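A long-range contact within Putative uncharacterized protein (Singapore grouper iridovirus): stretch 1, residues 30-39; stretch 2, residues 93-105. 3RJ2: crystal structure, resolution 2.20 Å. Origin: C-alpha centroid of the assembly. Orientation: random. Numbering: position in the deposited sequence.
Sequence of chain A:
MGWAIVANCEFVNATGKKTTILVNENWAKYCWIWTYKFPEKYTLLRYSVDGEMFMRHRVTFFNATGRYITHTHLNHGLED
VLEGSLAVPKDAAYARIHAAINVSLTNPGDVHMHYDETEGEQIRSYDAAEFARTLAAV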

# COMPACT_ATOMS: atom_id res chain seq x y z
N TYR A 30 14.37 1.20 -3.22
CA TYR A 30 13.52 2.31 -3.61
C TYR A 30 12.00 1.98 -3.61
O TYR A 30 11.45 1.67 -2.54
CB TYR A 30 14.08 2.95 -4.89
CG TYR A 30 15.37 3.75 -4.63
CD1 TYR A 30 15.41 5.13 -4.87
CD2 TYR A 30 16.53 3.13 -4.12
CE1 TYR A 30 16.58 5.88 -4.63
CE2 TYR A 30 17.70 3.87 -3.86
CZ TYR A 30 17.72 5.25 -4.12
OH TYR A 30 18.85 6.01 -3.89
N CYS A 31 11.34 2.05 -4.78
CA CYS A 31 9.90 1.76 -4.88
C CYS A 31 9.53 0.32 -4.56
O CYS A 31 10.25 -0.61 -4.92
CB CYS A 31 9.38 2.09 -6.27
SG CYS A 31 9.37 3.80 -6.65
N TRP A 32 8.41 0.14 -3.88
CA TRP A 32 7.84 -1.18 -3.66
C TRP A 32 6.32 -1.17 -3.79
O TRP A 32 5.69 -0.11 -3.85
CB TRP A 32 8.30 -1.80 -2.34
CG TRP A 32 8.16 -0.92 -1.12
CD1 TRP A 32 9.18 -0.28 -0.46
CD2 TRP A 32 6.96 -0.61 -0.41
NE1 TRP A 32 8.68 0.43 0.60
CE2 TRP A 32 7.32 0.25 0.66
CE3 TRP A 32 5.61 -0.95 -0.57
CZ2 TRP A 32 6.38 0.77 1.56
CZ3 TRP A 32 4.67 -0.43 0.33
CH2 TRP A 32 5.06 0.41 1.38
N ILE A 33 5.74 -2.37 -3.87
CA ILE A 33 4.30 -2.57 -3.87
C ILE A 33 4.04 -3.58 -2.77
O ILE A 33 4.83 -4.52 -2.57
CB ILE A 33 3.78 -3.08 -5.23
CG1 ILE A 33 4.09 -2.08 -6.34
CG2 ILE A 33 2.28 -3.35 -5.18
CD1 ILE A 33 3.83 -2.62 -7.74
N TRP A 34 2.97 -3.37 -2.03
CA TRP A 34 2.59 -4.23 -0.94
C TRP A 34 1.14 -4.65 -1.09
O TRP A 34 0.27 -3.82 -1.33
CB TRP A 34 2.83 -3.49 0.37
CG TRP A 34 2.40 -4.18 1.62
CD1 TRP A 34 3.08 -5.14 2.30
CD2 TRP A 34 1.19 -3.93 2.36
NE1 TRP A 34 2.37 -5.53 3.42
CE2 TRP A 34 1.21 -4.79 3.48
CE3 TRP A 34 0.09 -3.08 2.17
CZ2 TRP A 34 0.16 -4.80 4.44
CZ3 TRP A 34 -0.96 -3.10 3.13
CH2 TRP A 34 -0.90 -3.95 4.24
N THR A 35 0.90 -5.95 -0.96
CA THR A 35 -0.43 -6.55 -1.02
C THR A 35 -0.78 -7.30 0.27
O THR A 35 0.02 -8.09 0.77
CB THR A 35 -0.55 -7.53 -2.21
OG1 THR A 35 -0.20 -6.85 -3.41
CG2 THR A 35 -1.99 -8.06 -2.34
N TYR A 36 -1.97 -7.07 0.80
CA TYR A 36 -2.40 -7.70 2.04
C TYR A 36 -3.80 -8.25 1.89
O TYR A 36 -4.74 -7.49 1.64
CB TYR A 36 -2.35 -6.68 3.18
CG TYR A 36 -2.83 -7.12 4.55
CD1 TYR A 36 -2.55 -8.40 5.05
CD2 TYR A 36 -3.51 -6.24 5.37
CE1 TYR A 36 -2.96 -8.78 6.34
CE2 TYR A 36 -3.94 -6.61 6.64
CZ TYR A 36 -3.66 -7.88 7.12
OH TYR A 36 -4.09 -8.22 8.38
N LYS A 37 -3.93 -9.56 2.02
CA LYS A 37 -5.23 -10.22 2.06
C LYS A 37 -5.74 -10.16 3.49
O LYS A 37 -5.05 -10.60 4.40
CB LYS A 37 -5.11 -11.68 1.62
CG LYS A 37 -6.45 -12.36 1.42
CD LYS A 37 -6.29 -13.84 1.11
CE LYS A 37 -7.64 -14.55 1.20
NZ LYS A 37 -7.60 -15.89 0.53
N PHE A 38 -6.92 -9.59 3.69
CA PHE A 38 -7.50 -9.46 5.04
C PHE A 38 -7.86 -10.83 5.63
O PHE A 38 -8.51 -11.63 4.96
CB PHE A 38 -8.76 -8.59 5.02
CG PHE A 38 -8.52 -7.15 4.58
CD1 PHE A 38 -7.24 -6.63 4.41
CD2 PHE A 38 -9.61 -6.30 4.36
CE1 PHE A 38 -7.04 -5.30 4.03
CE2 PHE A 38 -9.42 -4.97 3.98
CZ PHE A 38 -8.14 -4.48 3.81
N PRO A 39 -7.41 -11.10 6.87
CA PRO A 39 -7.87 -12.31 7.56
C PRO A 39 -9.24 -12.09 8.22
O PRO A 39 -9.88 -13.05 8.65
CB PRO A 39 -6.78 -12.54 8.61
CG PRO A 39 -6.29 -11.16 8.94
CD PRO A 39 -6.37 -10.39 7.64
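Stretch 2, residues 93-105: AYARIHAAINVSL

The apolar centre of the contact lies on the sheet face that carries Trp 34 and Tyr 36 from stretch 1 and Ala 95 and Ile 97 from stretch 2. Ile 97, with chi1 in m and chi2 in t, reaches two indole rings: its CG1 lies 3.8 Å from CE3 of Trp 34, and its CG2 lies 3.8 Å from CZ3 of Trp 32. The methyl group of Ala 99 packs flat on the same Trp 32 side chain, its CB 3.5 Å from the centroid of the six-membered ring and almost on the ring normal, a CH-pi contact. Farther along, CB of Ala 95 is 4.3 Å from CZ3 of Trp 34 and 3.7 Å from CE1 of Phe 38; its small side chain fits between these two aromatic groups.

This packing rests on a pair of extended strands. Stretch 2 runs antiparallel to stretch 1, with an angle of 172° between the strand directions, and pairs His 98 with Ile 33, Ile 97 with Trp 34, Arg 96 with Thr 35, Ala 95 with Tyr 36 and Tyr 94 with Lys 37. Trp 34 and Ile 97 form a hydrogen-bonded pair, Trp 34 N donating to Ile 97 O at 2.9 Å and Ile 97 N to Trp 34 O at 2.8 Å. The next such pair follows two residues on, where Tyr 36 N donates to Ala 95 O at 2.8 Å and Ala 95 N to Tyr 36 O at 2.9 Å. Ala 99 N to Trp 32 O, at 3.1 Å, and Phe 38 N to Ala 93 O, at 2.9 Å, extend the ladder at its two ends.

Beyond Ala 99 the chain leaves the extended conformation, and Ala 100 takes the N-cap position of a short helix. Cys 31 SG packs here, 4.0 Å from Ala 100 CB and 3.9 Å from Val 103 CG1.

The other sheet face is more polar. CG2 of Ile 33 still lies over the ring of His 98, 4.3 Å from its centroid, but Arg 96 donates from NE and NH2 to Thr 35 OG1, at 2.9 and 3.0 Å. Lys 37 is fully extended, and its CG lies 3.5 Å from Tyr 94 CE1. Water completes the polar edge: one molecule donates to Trp 32 O (3.1 Å) and Ala 99 O (2.8 Å) and accepts from Ser 104 OG (2.8 Å), while another donates to Phe 38 O (2.7 Å) and Ala 93 O (2.6 Å).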

# COMPACT_ATOMS: atom_id res chain seq x y z
N ALA A 93 -11.54 -6.80 0.74
CA ALA A 93 -10.92 -8.06 1.17
C ALA A 93 -9.39 -8.02 1.05
O ALA A 93 -8.70 -8.92 1.55
CB ALA A 93 -11.49 -9.22 0.36
N TYR A 94 -8.87 -6.98 0.38
CA TYR A 94 -7.43 -6.80 0.13
C TYR A 94 -7.07 -5.34 0.13
O TYR A 94 -7.85 -4.50 -0.32
CB TYR A 94 -7.02 -7.28 -1.28
CG TYR A 94 -7.26 -8.72 -1.60
CD1 TYR A 94 -6.25 -9.66 -1.44
CD2 TYR A 94 -8.48 -9.14 -2.11
CE1 TYR A 94 -6.46 -11.00 -1.76
CE2 TYR A 94 -8.71 -10.46 -2.43
CZ TYR A 94 -7.70 -11.38 -2.26
OH TYR A 94 -7.94 -12.70 -2.58
N ALA A 95 -5.85 -5.06 0.58
CA ALA A 95 -5.28 -3.73 0.46
C ALA A 95 -3.97 -3.83 -0.31
O ALA A 95 -3.29 -4.85 -0.27
CB ALA A 95 -5.05 -3.10 1.84
N ARG A 96 -3.64 -2.78 -1.03
CA ARG A 96 -2.37 -2.67 -1.70
C ARG A 96 -1.87 -1.24 -1.50
O ARG A 96 -2.65 -0.28 -1.50
CB ARG A 96 -2.51 -3.03 -3.19
CG ARG A 96 -1.26 -2.84 -4.06
CD ARG A 96 -1.39 -3.55 -5.39
NE ARG A 96 -1.43 -5.01 -5.22
CZ ARG A 96 -1.97 -5.86 -6.09
NH1 ARG A 96 -2.55 -5.42 -7.21
NH2 ARG A 96 -1.93 -7.16 -5.84
N ILE A 97 -0.56 -1.12 -1.28
CA ILE A 97 0.08 0.19 -1.28
C ILE A 97 1.09 0.20 -2.42
O ILE A 97 1.92 -0.71 -2.53
CB ILE A 97 0.76 0.48 0.09
CG1 ILE A 97 -0.30 0.55 1.20
CG2 ILE A 97 1.60 1.74 0.02
CD1 ILE A 97 0.23 0.72 2.63
N HIS A 98 0.99 1.19 -3.31
CA HIS A 98 2.08 1.50 -4.23
C HIS A 98 2.83 2.66 -3.59
O HIS A 98 2.31 3.78 -3.55
CB HIS A 98 1.56 1.94 -5.62
CG HIS A 98 0.93 0.84 -6.42
ND1 HIS A 98 -0.31 0.31 -6.13
CD2 HIS A 98 1.36 0.17 -7.52
CE1 HIS A 98 -0.61 -0.64 -7.00
NE2 HIS A 98 0.38 -0.73 -7.86
N ALA A 99 4.03 2.38 -3.09
CA ALA A 99 4.89 3.39 -2.47
C ALA A 99 5.67 4.22 -3.49
O ALA A 99 6.25 3.69 -4.43
CB ALA A 99 5.85 2.73 -1.50
N ALA A 100 5.70 5.54 -3.28
CA ALA A 100 6.29 6.51 -4.20
C ALA A 100 5.78 6.25 -5.62
O ALA A 100 6.57 6.03 -6.54
CB ALA A 100 7.82 6.50 -4.15
N ILE A 101 4.46 6.27 -5.77
CA ILE A 101 3.83 6.15 -7.09
C ILE A 101 4.11 7.40 -7.92
O ILE A 101 3.81 7.43 -9.12
CB ILE A 101 2.31 5.87 -7.00
CG1 ILE A 101 1.78 5.38 -8.36
CG2 ILE A 101 1.56 7.11 -6.51
CD1 ILE A 101 0.60 4.48 -8.30
N ASN A 102 4.66 8.44 -7.28
CA ASN A 102 5.14 9.63 -7.99
C ASN A 102 6.32 9.31 -8.89
O ASN A 102 6.56 10.02 -9.86
CB ASN A 102 5.44 10.82 -7.06
CG ASN A 102 6.48 10.50 -6.02
OD1 ASN A 102 7.58 11.07 -6.03
ND2 ASN A 102 6.14 9.61 -5.10
N VAL A 103 7.04 8.24 -8.55
CA VAL A 103 8.15 7.72 -9.34
C VAL A 103 7.71 6.54 -10.24
O VAL A 103 7.84 6.61 -11.46
CB VAL A 103 9.32 7.30 -8.42
CG1 VAL A 103 10.40 6.53 -9.19
CG2 VAL A 103 9.93 8.54 -7.74
N SER A 104 7.17 5.48 -9.64
CA SER A 104 6.88 4.23 -10.35
C SER A 104 5.79 4.32 -11.42
O SER A 104 5.78 3.52 -12.36
CB SER A 104 6.53 3.11 -9.36
OG SER A 104 5.30 3.32 -8.71
N LEU A 105 4.89 5.29 -11.32
CA LEU A 105 3.80 5.38 -12.30
C LEU A 105 4.32 5.72 -13.69
O LEU A 105 3.84 5.20 -14.68
CB LEU A 105 2.72 6.38 -11.89
CG LEU A 105 1.54 6.59 -12.84
CD1 LEU A 105 0.76 5.28 -13.09
CD2 LEU A 105 0.61 7.68 -12.32
O HOH W 1 5.34 1.82 -6.30
O HOH W 2 -9.66 -11.10 2.61